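Local coordinates for diphosphomevalonate decarboxylase, putative (Trypanosoma brucei, PDB 2HKE), which probably catalyses the ATP-dependent decarboxylation of (R)-5-diphosphomevalonate to isopentenyl diphosphate, a precursor of isoprenoids and sterols, at residues Glu9-Asn13 against Met112-Ser117; Thr28-Pro32 against Lys163-Cys169; His84-Pro90 against Phe130-Thr134; Tyr119-Ala124 against Asn135-Ala140. The protein carries 1 engineered substitution. Where two conformers were deposited one is given. Numbering follows the deposited sequence.

Contact 1. Residues Glu9-Asn13 against Met112-Ser117; sequences EAPIN and MASSAS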
loop_
_atom_site.group_PDB
_atom_site.type_symbol
_atom_site.label_atom_id
_atom_site.label_comp_id
_atom_site.label_asym_id
_atom_site.label_seq_id
_atom_site.Cartn_x
_atom_site.Cartn_y
_atom_site.Cartn_z
ATOM N N GLU A 9 7.844 1.786 13.477
ATOM C CA GLU A 9 7.591 2.412 12.209
ATOM C C GLU A 9 7.177 1.321 11.220
ATOM O O GLU A 9 7.745 0.231 11.208
ATOM C CB GLU A 9 8.822 3.152 11.716
ATOM C CG GLU A 9 9.034 4.500 12.475
ATOM C CD GLU A 9 10.210 5.317 11.934
ATOM O OE1 GLU A 9 11.090 4.715 11.255
ATOM O OE2 GLU A 9 10.232 6.562 12.195
ATOM N N ALA A 10 6.162 1.623 10.418
ATOM C CA ALA A 10 5.767 0.718 9.346
ATOM C C ALA A 10 5.698 1.434 7.997
ATOM O O ALA A 10 5.270 2.599 7.910
ATOM C CB ALA A 10 4.435 0.054 9.676
ATOM N N PRO A 11 6.007 0.709 6.910
ATOM C CA PRO A 11 5.945 1.257 5.551
ATOM C C PRO A 11 4.579 1.051 4.892
ATOM O O PRO A 11 3.810 0.181 5.324
ATOM C CB PRO A 11 6.936 0.374 4.830
ATOM C CG PRO A 11 6.671 -0.986 5.409
ATOM C CD PRO A 11 6.418 -0.707 6.897
ATOM N N ILE A 12 4.309 1.774 3.804
ATOM C CA ILE A 12 3.150 1.392 2.975
ATOM C C ILE A 12 3.493 0.197 2.098
ATOM O O ILE A 12 4.632 -0.212 1.996
ATOM C CB ILE A 12 2.635 2.584 2.116
ATOM C CG1 ILE A 12 3.713 3.130 1.197
ATOM C CG2 ILE A 12 2.088 3.695 3.030
ATOM C CD1 ILE A 12 3.181 4.148 0.219
ATOM N N ASN A 13 2.496 -0.332 1.385
ATOM C CA ASN A 13 2.733 -1.348 0.401
ATOM C C ASN A 13 1.835 -1.052 -0.786
ATOM O O ASN A 13 0.874 -0.228 -0.686
ATOM C CB ASN A 13 2.441 -2.757 0.978
ATOM C CG ASN A 13 0.985 -2.993 1.287
ATOM O OD1 ASN A 13 0.212 -3.287 0.397
ATOM N ND2 ASN A 13 0.598 -2.872 2.553
ATOM N N MET A 112 -1.373 9.204 -0.250
ATOM C CA MET A 112 -0.667 7.943 -0.034
ATOM C C MET A 112 -1.476 7.080 0.927
ATOM O O MET A 112 -2.195 7.605 1.804
ATOM C CB MET A 112 0.728 8.181 0.535
ATOM C CG MET A 112 1.609 9.131 -0.278
ATOM S SD MET A 112 1.654 8.685 -1.979
ATOM C CE MET A 112 2.852 7.319 -1.934
ATOM N N ALA A 113 -1.323 5.763 0.806
ATOM C CA ALA A 113 -2.154 4.801 1.538
ATOM C C ALA A 113 -1.618 4.651 2.945
ATOM O O ALA A 113 -1.214 3.547 3.360
ATOM C CB ALA A 113 -2.149 3.443 0.827
ATOM N N SER A 114 -1.602 5.766 3.676
ATOM C CA SER A 114 -0.933 5.803 4.956
ATOM C C SER A 114 -1.759 5.131 6.060
ATOM O O SER A 114 -1.262 4.886 7.159
ATOM C CB SER A 114 -0.554 7.248 5.317
ATOM O OG SER A 114 -1.700 8.076 5.426
ATOM N N SER A 115 -3.018 4.816 5.783
ATOM C CA SER A 115 -3.797 4.014 6.746
ATOM C C SER A 115 -3.248 2.590 6.864
ATOM O O SER A 115 -3.202 2.012 7.961
ATOM C CB SER A 115 -5.281 3.991 6.359
ATOM O OG SER A 115 -5.496 2.936 5.440
ATOM N N ALA A 116 -2.791 2.033 5.755
ATOM C CA ALA A 116 -2.165 0.709 5.757
ATOM C C ALA A 116 -0.965 0.689 6.692
ATOM O O ALA A 116 -0.796 -0.222 7.502
ATOM C CB ALA A 116 -1.699 0.343 4.365
ATOM N N SER A 117 -0.110 1.685 6.540
ATOM C CA SER A 117 1.108 1.738 7.331
ATOM C C SER A 117 0.794 2.054 8.798
ATOM O O SER A 117 1.408 1.468 9.733
ATOM C CB SER A 117 2.055 2.741 6.690
ATOM O OG SER A 117 1.459 4.030 6.610
HETATM O O HOH W 1 -0.364 1.166 1.669
#
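I12 lays its branched side chain over the turn that leads into helix 114-130 and buries more surface here than any other residue of the two segments. I12 CG2 lies 3.3 Å from A113 O and 3.7 Å from S117 OG, while I12 CD1 meets the methyl of M112 at 3.8 Å (M112 CE), an apolar contact that F106 flanks on both partners. The backbones come closest at I12 and S117, whose CA atoms are 4.8 Å apart, a spacing that small residues make possible: A10 CB packs 3.3 Å from S117 O, and S117 CB sits 3.4 Å from P11 O. S117 OG is hydrogen-bonded to S48. No direct hydrogen bond joins the segments. Instead, N13 N donates to a water at 3.2 Å, and the same water oxygen lies 3.0 Å from A113 O. A113 is the centre of an inverse gamma turn just ahead of the helix. The amide side chain of N13 is engaged with R149, S146 and S150, and its ND2 is 4.3 Å from A116 CB. The serine-rich MASSAS sequence at a helix N terminus, held against strand 5-15, is consistent with the end of the phosphate-binding loop of the GHMP superfamily; a sulfate, probably from the crystallisation liquor, lies about 5 Å from the P11 side chain and may mark an anion-binding pocket.

Contact 2. Residues Thr28-Pro32 against Lys163-Cys169; sequences TLILP and KPDGSDC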
loop_
_atom_site.group_PDB
_atom_site.type_symbol
_atom_site.label_atom_id
_atom_site.label_comp_id
_atom_site.label_asym_id
_atom_site.label_seq_id
_atom_site.Cartn_x
_atom_site.Cartn_y
_atom_site.Cartn_z
ATOM N N THR A 28 -16.743 -7.033 9.337
ATOM C CA THR A 28 -16.196 -6.633 10.627
ATOM C C THR A 28 -14.833 -7.223 10.819
ATOM O O THR A 28 -13.899 -6.496 11.234
ATOM C CB THR A 28 -17.115 -7.061 11.771
ATOM O OG1 THR A 28 -18.382 -6.442 11.582
ATOM C CG2 THR A 28 -16.552 -6.665 13.107
ATOM N N LEU A 29 -14.729 -8.525 10.552
ATOM C CA LEU A 29 -13.430 -9.233 10.608
ATOM C C LEU A 29 -12.449 -8.862 9.504
ATOM O O LEU A 29 -11.255 -9.126 9.684
ATOM C CB LEU A 29 -13.599 -10.752 10.645
ATOM C CG LEU A 29 -14.282 -11.265 11.928
ATOM C CD1 LEU A 29 -14.563 -12.726 11.760
ATOM C CD2 LEU A 29 -13.405 -11.037 13.161
ATOM N N ILE A 30 -12.912 -8.218 8.422
ATOM C CA ILE A 30 -12.045 -7.816 7.284
ATOM C C ILE A 30 -11.504 -9.102 6.604
ATOM O O ILE A 30 -10.300 -9.410 6.595
ATOM C CB ILE A 30 -10.927 -6.816 7.706
ATOM C CG1 ILE A 30 -11.446 -5.740 8.706
ATOM C CG2 ILE A 30 -10.269 -6.193 6.447
ATOM C CD1 ILE A 30 -12.621 -4.919 8.185
ATOM N N LEU A 31 -12.427 -9.827 5.983
ATOM C CA LEU A 31 -12.140 -11.070 5.275
ATOM C C LEU A 31 -12.456 -10.829 3.796
ATOM O O LEU A 31 -13.579 -10.421 3.457
ATOM C CB LEU A 31 -12.979 -12.256 5.815
ATOM C CG LEU A 31 -13.069 -12.341 7.320
ATOM C CD1 LEU A 31 -13.958 -13.523 7.697
ATOM C CD2 LEU A 31 -11.686 -12.511 7.891
ATOM N N PRO A 32 -11.452 -10.970 2.930
ATOM C CA PRO A 32 -11.622 -10.512 1.569
ATOM C C PRO A 32 -12.257 -11.577 0.666
ATOM O O PRO A 32 -12.254 -12.762 1.026
ATOM C CB PRO A 32 -10.221 -10.207 1.156
ATOM C CG PRO A 32 -9.397 -11.237 1.845
ATOM C CD PRO A 32 -10.100 -11.473 3.162
ATOM N N LYS A 163 -11.887 -19.803 6.848
ATOM C CA LYS A 163 -12.538 -19.921 8.146
ATOM C C LYS A 163 -13.315 -18.664 8.509
ATOM O O LYS A 163 -12.776 -17.527 8.465
ATOM C CB LYS A 163 -11.503 -20.235 9.229
ATOM C CG LYS A 163 -10.824 -21.573 8.994
ATOM C CD LYS A 163 -9.786 -21.907 10.079
ATOM C CE LYS A 163 -9.241 -23.323 9.851
ATOM N NZ LYS A 163 -8.327 -23.752 10.954
ATOM N N PRO A 164 -14.607 -18.837 8.828
ATOM C CA PRO A 164 -15.438 -17.690 9.176
ATOM C C PRO A 164 -14.960 -16.858 10.346
ATOM O O PRO A 164 -15.341 -15.694 10.438
ATOM C CB PRO A 164 -16.805 -18.331 9.500
ATOM C CG PRO A 164 -16.814 -19.546 8.727
ATOM C CD PRO A 164 -15.411 -20.072 8.793
ATOM N N ASP A 165 -14.141 -17.441 11.226
ATOM C CA ASP A 165 -13.583 -16.652 12.328
ATOM C C ASP A 165 -12.316 -15.849 11.980
ATOM O O ASP A 165 -11.806 -15.114 12.812
ATOM C CB ASP A 165 -13.330 -17.510 13.561
ATOM C CG ASP A 165 -12.174 -18.489 13.406
ATOM O OD1 ASP A 165 -11.543 -18.605 12.334
ATOM O OD2 ASP A 165 -11.889 -19.181 14.427
ATOM N N GLY A 166 -11.819 -16.012 10.766
ATOM C CA GLY A 166 -10.697 -15.214 10.279
ATOM C C GLY A 166 -9.326 -15.770 10.677
ATOM O O GLY A 166 -8.306 -15.157 10.377
ATOM N N SER A 167 -9.301 -16.943 11.338
ATOM C CA SER A 167 -8.057 -17.488 11.909
ATOM C C SER A 167 -7.038 -17.930 10.870
ATOM O O SER A 167 -5.876 -18.138 11.213
ATOM C CB SER A 167 -8.362 -18.638 12.893
ATOM O OG SER A 167 -8.961 -19.688 12.183
ATOM N N ASP A 168 -7.435 -18.051 9.606
ATOM C CA ASP A 168 -6.513 -18.305 8.512
ATOM C C ASP A 168 -6.449 -17.157 7.478
ATOM O O ASP A 168 -5.917 -17.309 6.389
ATOM C CB ASP A 168 -6.844 -19.620 7.818
ATOM C CG ASP A 168 -8.207 -19.627 7.166
ATOM O OD1 ASP A 168 -9.026 -18.723 7.425
ATOM O OD2 ASP A 168 -8.480 -20.587 6.398
ATOM N N CYS A 169 -7.020 -16.021 7.825
ATOM C CA CYS A 169 -7.012 -14.870 6.934
ATOM C C CYS A 169 -5.824 -13.965 7.330
ATOM O O CYS A 169 -5.890 -13.165 8.288
ATOM C CB CYS A 169 -8.351 -14.147 7.032
ATOM S SG CYS A 169 -8.563 -12.774 5.936
#
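Two consecutive type I beta turns, K163-G166 and G166-C169, lie in the connection of the antiparallel hairpin between strands 155-159 and 170-175, and residues 28-32, part of the loop between strands 5-15 and 36-40, pack against it. Within the hairpin loop, G166 N donates to K163 O at 2.9 Å and C169 N to G166 O at 3.0 Å, closing the two turns. D165 OD1 accepts from S167 N at 3.0 Å in an Asx turn and also from S167 OG at 2.8 Å, while D168 OD1 receives K163 N at 3.1 Å. Across the interface there are no hydrogen bonds; R141 joins the two loops from outside by bonding to both L29 O and C169 O. The rest is van der Waals packing. L29 CD1 lies 3.3 Å from P164 O, and L31 CD1 is 3.8 Å from that same oxygen. L31 CD2 approaches G166 CA at 3.7 Å; a side chain at this position would crowd the leucine, and the positive phi of G166 also favours glycine. W158 touches both C169 and P32 from strand 155-159. The thiol of C169 faces the other loop, its SG 3.7 Å from L31 CD2 and 3.4 Å from P32 CD.

Contact 3. Residues His84-Pro90 against Phe130-Thr134; sequences HLRSTCP and FKSTT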
loop_
_atom_site.group_PDB
_atom_site.type_symbol
_atom_site.label_atom_id
_atom_site.label_comp_id
_atom_site.label_asym_id
_atom_site.label_seq_id
_atom_site.Cartn_x
_atom_site.Cartn_y
_atom_site.Cartn_z
ATOM N N HIS A 84 -9.559 -7.716 20.288
ATOM C CA HIS A 84 -8.846 -8.923 19.917
ATOM C C HIS A 84 -7.515 -9.006 20.690
ATOM O O HIS A 84 -7.113 -10.078 21.150
ATOM C CB HIS A 84 -8.595 -8.990 18.428
ATOM C CG HIS A 84 -8.038 -10.300 18.000
ATOM N ND1 HIS A 84 -8.713 -11.483 18.228
ATOM C CD2 HIS A 84 -6.862 -10.636 17.441
ATOM C CE1 HIS A 84 -7.972 -12.491 17.805
ATOM N NE2 HIS A 84 -6.852 -12.008 17.311
ATOM N N LEU A 85 -6.888 -7.863 20.861
ATOM C CA LEU A 85 -5.592 -7.805 21.496
ATOM C C LEU A 85 -5.730 -8.284 22.944
ATOM O O LEU A 85 -4.967 -9.115 23.410
ATOM C CB LEU A 85 -5.076 -6.380 21.433
ATOM C CG LEU A 85 -3.769 -6.040 22.116
ATOM C CD1 LEU A 85 -2.543 -6.560 21.283
ATOM C CD2 LEU A 85 -3.744 -4.515 22.373
ATOM N N ARG A 86 -6.727 -7.763 23.640
ATOM C CA ARG A 86 -6.938 -8.082 25.026
ATOM C C ARG A 86 -7.498 -9.456 25.310
ATOM O O ARG A 86 -7.499 -9.883 26.455
ATOM C CB ARG A 86 -7.830 -7.035 25.670
ATOM C CG ARG A 86 -7.160 -5.734 25.852
ATOM C CD ARG A 86 -8.015 -4.846 26.705
ATOM N NE ARG A 86 -7.276 -3.640 27.009
ATOM C CZ ARG A 86 -7.566 -2.431 26.542
ATOM N NH1 ARG A 86 -8.605 -2.216 25.748
ATOM N NH2 ARG A 86 -6.802 -1.440 26.898
ATOM N N SER A 87 -8.017 -10.136 24.300
ATOM C CA SER A 87 -8.421 -11.525 24.443
ATOM C C SER A 87 -7.309 -12.503 24.143
ATOM O O SER A 87 -7.542 -13.722 24.176
ATOM C CB SER A 87 -9.614 -11.845 23.547
ATOM O OG SER A 87 -9.285 -11.887 22.182
ATOM N N THR A 88 -6.131 -11.987 23.772
ATOM C CA THR A 88 -5.011 -12.827 23.399
ATOM C C THR A 88 -3.760 -12.375 24.110
ATOM O O THR A 88 -2.675 -12.451 23.578
ATOM C CB THR A 88 -4.845 -12.834 21.861
ATOM O OG1 THR A 88 -4.591 -11.495 21.387
ATOM C CG2 THR A 88 -6.108 -13.421 21.189
ATOM N N CYS A 89 -3.901 -11.904 25.339
ATOM C CA CYS A 89 -2.758 -11.421 26.084
ATOM C C CYS A 89 -2.849 -11.875 27.547
ATOM O O CYS A 89 -3.901 -12.313 27.977
ATOM C CB CYS A 89 -2.646 -9.916 25.961
ATOM S SG CYS A 89 -3.792 -9.030 27.004
ATOM N N PRO A 90 -1.733 -11.812 28.292
ATOM C CA PRO A 90 -1.687 -12.219 29.696
ATOM C C PRO A 90 -2.783 -11.597 30.580
ATOM O O PRO A 90 -3.092 -10.429 30.431
ATOM C CB PRO A 90 -0.321 -11.711 30.140
ATOM C CG PRO A 90 0.513 -11.860 28.957
ATOM C CD PRO A 90 -0.399 -11.393 27.829
ATOM N N PHE A 130 1.550 -5.400 24.928
ATOM C CA PHE A 130 0.636 -6.246 25.673
ATOM C C PHE A 130 1.081 -7.699 25.761
ATOM O O PHE A 130 0.372 -8.532 26.341
ATOM C CB PHE A 130 -0.755 -6.167 25.031
ATOM C CG PHE A 130 -1.567 -4.994 25.484
ATOM C CD1 PHE A 130 -1.432 -3.747 24.872
ATOM C CD2 PHE A 130 -2.448 -5.115 26.540
ATOM C CE1 PHE A 130 -2.208 -2.660 25.304
ATOM C CE2 PHE A 130 -3.213 -4.013 26.995
ATOM C CZ PHE A 130 -3.067 -2.785 26.374
ATOM N N LYS A 131 2.200 -8.015 25.111
ATOM C CA LYS A 131 2.647 -9.385 24.946
ATOM C C LYS A 131 1.541 -10.323 24.483
ATOM O O LYS A 131 1.313 -11.421 25.044
ATOM C CB LYS A 131 3.278 -9.861 26.238
ATOM C CG LYS A 131 4.265 -8.859 26.776
ATOM C CD LYS A 131 4.952 -9.361 28.002
ATOM C CE LYS A 131 6.251 -8.599 28.241
ATOM N NZ LYS A 131 7.234 -8.946 27.154
ATOM N N SER A 132 0.850 -9.903 23.419
ATOM C CA SER A 132 -0.240 -10.666 22.865
ATOM C C SER A 132 0.317 -11.768 22.006
ATOM O O SER A 132 1.325 -11.583 21.330
ATOM C CB SER A 132 -1.191 -9.762 22.023
ATOM O OG SER A 132 -2.096 -10.466 21.181
ATOM N N THR A 133 -0.383 -12.891 21.974
ATOM C CA THR A 133 -0.006 -13.981 21.109
ATOM C C THR A 133 -0.457 -13.829 19.649
ATOM O O THR A 133 -0.135 -14.670 18.782
ATOM C CB THR A 133 -0.600 -15.287 21.653
ATOM O OG1 THR A 133 -2.023 -15.150 21.807
ATOM C CG2 THR A 133 0.064 -15.597 22.999
ATOM N N THR A 134 -1.247 -12.810 19.372
ATOM C CA THR A 134 -1.712 -12.631 17.998
ATOM C C THR A 134 -0.572 -12.089 17.125
ATOM O O THR A 134 0.343 -11.466 17.614
ATOM C CB THR A 134 -2.996 -11.763 17.942
ATOM O OG1 THR A 134 -3.420 -11.663 16.581
ATOM C CG2 THR A 134 -2.735 -10.388 18.443
#
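T88 O is the main polar link between the segments, accepting a hydrogen bond from T133 N at 2.8 Å with an N-H...O angle of 158°. Beside it the hydroxyls T88 OG1 and S132 OG stand 2.7 Å apart, a hydrogen-bonding distance. S132 OG also accepts from T134 N at 3.1 Å, an ST turn that shapes the chain ahead of helix 136-143. At the margin, H84 NE2 approaches T134 OG1 to 3.5 Å with the imidazole edge. Beyond these groups the contact is mostly packing. L85 CD2 sits over one face of the F130 ring, 3.9 Å from its centroid in a CH-pi contact, and L85 CD1 reaches S132 CB at 3.6 Å. C89 contributes its CB, 3.3 Å from F130 O, and P90 CD rests 3.3 Å from both F130 O and K131 O. R86 NH2, salt-bridged to D61, lies 4.0 Å from F130 CZ. The turn at K131, with its positive phi, is a Schellman motif ending helix 114-130. Two helix ends thus meet here in the N-terminal domain: the segment leaving helix 76-86 packs against the Schellman-terminated end of helix 114-130.

Contact 4. Residues Tyr119-Ala124 against Asn135-Ala140; sequences YCAMSA and NVSMLA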
loop_
_atom_site.group_PDB
_atom_site.type_symbol
_atom_site.label_atom_id
_atom_site.label_comp_id
_atom_site.label_asym_id
_atom_site.label_seq_id
_atom_site.Cartn_x
_atom_site.Cartn_y
_atom_site.Cartn_z
ATOM N N TYR A 119 -2.073 1.459 10.636
ATOM C CA TYR A 119 -2.641 0.346 11.364
ATOM C C TYR A 119 -1.624 -0.763 11.575
ATOM O O TYR A 119 -1.651 -1.448 12.611
ATOM C CB TYR A 119 -3.861 -0.193 10.621
ATOM C CG TYR A 119 -5.062 0.690 10.850
ATOM C CD1 TYR A 119 -5.589 0.827 12.113
ATOM C CD2 TYR A 119 -5.695 1.351 9.795
ATOM C CE1 TYR A 119 -6.724 1.586 12.348
ATOM C CE2 TYR A 119 -6.838 2.155 10.030
ATOM C CZ TYR A 119 -7.320 2.248 11.319
ATOM O OH TYR A 119 -8.425 2.995 11.649
ATOM N N CYS A 120 -0.751 -0.961 10.603
ATOM C CA CYS A 120 0.317 -1.963 10.785
ATOM C C CYS A 120 1.254 -1.540 11.925
ATOM O O CYS A 120 1.570 -2.336 12.803
ATOM C CB CYS A 120 1.073 -2.153 9.524
ATOM S SG CYS A 120 2.223 -3.528 9.588
ATOM N N ALA A 121 1.702 -0.292 11.920
ATOM C CA ALA A 121 2.596 0.171 12.992
ATOM C C ALA A 121 1.899 0.065 14.354
ATOM O O ALA A 121 2.516 -0.341 15.354
ATOM C CB ALA A 121 3.054 1.597 12.696
ATOM N N MET A 122 0.621 0.426 14.417
ATOM C CA MET A 122 -0.126 0.338 15.673
ATOM C C MET A 122 -0.303 -1.107 16.143
ATOM O O MET A 122 -0.176 -1.419 17.333
ATOM C CB MET A 122 -1.483 1.006 15.503
ATOM C CG MET A 122 -2.247 1.128 16.762
ATOM S SD MET A 122 -3.883 1.801 16.509
ATOM C CE MET A 122 -3.545 3.280 15.551
ATOM N N SER A 123 -0.666 -1.979 15.212
ATOM C CA SER A 123 -0.748 -3.436 15.502
ATOM C C SER A 123 0.541 -3.965 16.142
ATOM O O SER A 123 0.516 -4.597 17.210
ATOM C CB SER A 123 -1.003 -4.265 14.215
ATOM O OG SER A 123 -0.825 -5.643 14.513
ATOM N N ALA A 124 1.669 -3.691 15.504
ATOM C CA ALA A 124 2.952 -4.213 15.989
ATOM C C ALA A 124 3.331 -3.633 17.361
ATOM O O ALA A 124 3.789 -4.365 18.214
ATOM C CB ALA A 124 4.086 -3.951 14.985
ATOM N N ASN A 135 -0.622 -12.360 15.821
ATOM C CA ASN A 135 0.432 -11.876 14.964
ATOM C C ASN A 135 0.107 -10.491 14.393
ATOM O O ASN A 135 -1.065 -10.084 14.326
ATOM C CB ASN A 135 0.792 -12.881 13.868
ATOM C CG ASN A 135 -0.367 -13.172 12.948
ATOM O OD1 ASN A 135 -0.745 -12.354 12.095
ATOM N ND2 ASN A 135 -0.958 -14.349 13.133
ATOM N N VAL A 136 1.161 -9.780 14.017
ATOM C CA VAL A 136 1.030 -8.423 13.591
ATOM C C VAL A 136 0.040 -8.344 12.433
ATOM O O VAL A 136 -0.791 -7.410 12.398
ATOM C CB VAL A 136 2.396 -7.809 13.194
ATOM C CG1 VAL A 136 2.192 -6.468 12.408
ATOM C CG2 VAL A 136 3.258 -7.610 14.455
ATOM N N SER A 137 0.193 -9.257 11.480
ATOM C CA SER A 137 -0.632 -9.213 10.271
ATOM C C SER A 137 -2.142 -9.332 10.582
ATOM O O SER A 137 -2.954 -8.518 10.101
ATOM C CB SER A 137 -0.152 -10.248 9.264
ATOM O OG SER A 137 -0.954 -10.258 8.119
ATOM N N MET A 138 -2.541 -10.324 11.399
ATOM C CA MET A 138 -3.954 -10.506 11.703
ATOM C C MET A 138 -4.574 -9.410 12.527
ATOM O O MET A 138 -5.743 -9.084 12.322
ATOM C CB MET A 138 -4.201 -11.869 12.356
ATOM C CG MET A 138 -3.953 -13.002 11.349
ATOM S SD MET A 138 -4.278 -14.637 12.113
ATOM C CE MET A 138 -5.534 -14.127 13.284
ATOM N N LEU A 139 -3.815 -8.812 13.430
ATOM C CA LEU A 139 -4.365 -7.661 14.163
ATOM C C LEU A 139 -4.475 -6.426 13.273
ATOM O O LEU A 139 -5.443 -5.680 13.351
ATOM C CB LEU A 139 -3.480 -7.368 15.368
ATOM C CG LEU A 139 -4.083 -6.367 16.311
ATOM C CD1 LEU A 139 -5.358 -6.874 16.918
ATOM C CD2 LEU A 139 -3.037 -5.964 17.384
ATOM N N ALA A 140 -3.468 -6.200 12.438
ATOM C CA ALA A 140 -3.452 -5.080 11.501
ATOM C C ALA A 140 -4.667 -5.165 10.556
ATOM O O ALA A 140 -5.279 -4.156 10.279
ATOM C CB ALA A 140 -2.159 -5.090 10.707
#
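Y119 enters the interface through its backbone: Y119 O lies 4.1 Å from A140 CB, whereas the ring leads away to R77, V78 and M81 of helix 76-86. At C120 the helices are close, with CA atoms of C120 and A140 only 4.9 Å apart and C120 CA 4.0 Å from A140 CB; C120 SG also packs on V136 CG1 at 4.1 Å. A121 points away from the second helix and packs on V8 and A10 of strand 5-15, while S137 and M138 of helix 136-143 touch V170 of strand 170-175, so both helices lie on the same sheet. These are two consecutive helices of the N-terminal GHMP-type domain, whose local axes approach to 8.3 Å with 122° between their directions. N135 is the N-cap of the second helix, N135 OD1 accepting from M138 N at 2.8 Å. S123 makes the polar bridge: S123 OG donates to V136 O at 2.8 Å, an oxygen that also accepts the helical bond from A140 N at 2.9 Å. S123 OG is likewise 3.3 Å from L139 CB, and S123 CB is 3.8 Å from A140 CB. One turn beyond C120, A124 packs on V136, with A124 CB 3.8 Å and A124 CA 3.7 Å from V136 CG2.

Overall arrangement
From the N terminus, strand 5-15 opens contact 1, which closes a loop of 98 residues at the start of helix 114-130. Contact 2 opens at 28-32 and closes last, at 163-169, so it crosses contact 1 and encloses contacts 3 and 4. Contact 3 starts at 84-90, within the loop of contact 1, and closes at 130-134, crossing both contact 1 and contact 4. Contact 4 follows contact 1 in series, joining helix 114-130 to the start of helix 136-143. It touches all the others: C120 and A121 meet A10, L139 meets H84 and L85, and M138 meets the hairpin loop of contact 2. The helices are thereby tied to the sheet and its hairpin loop.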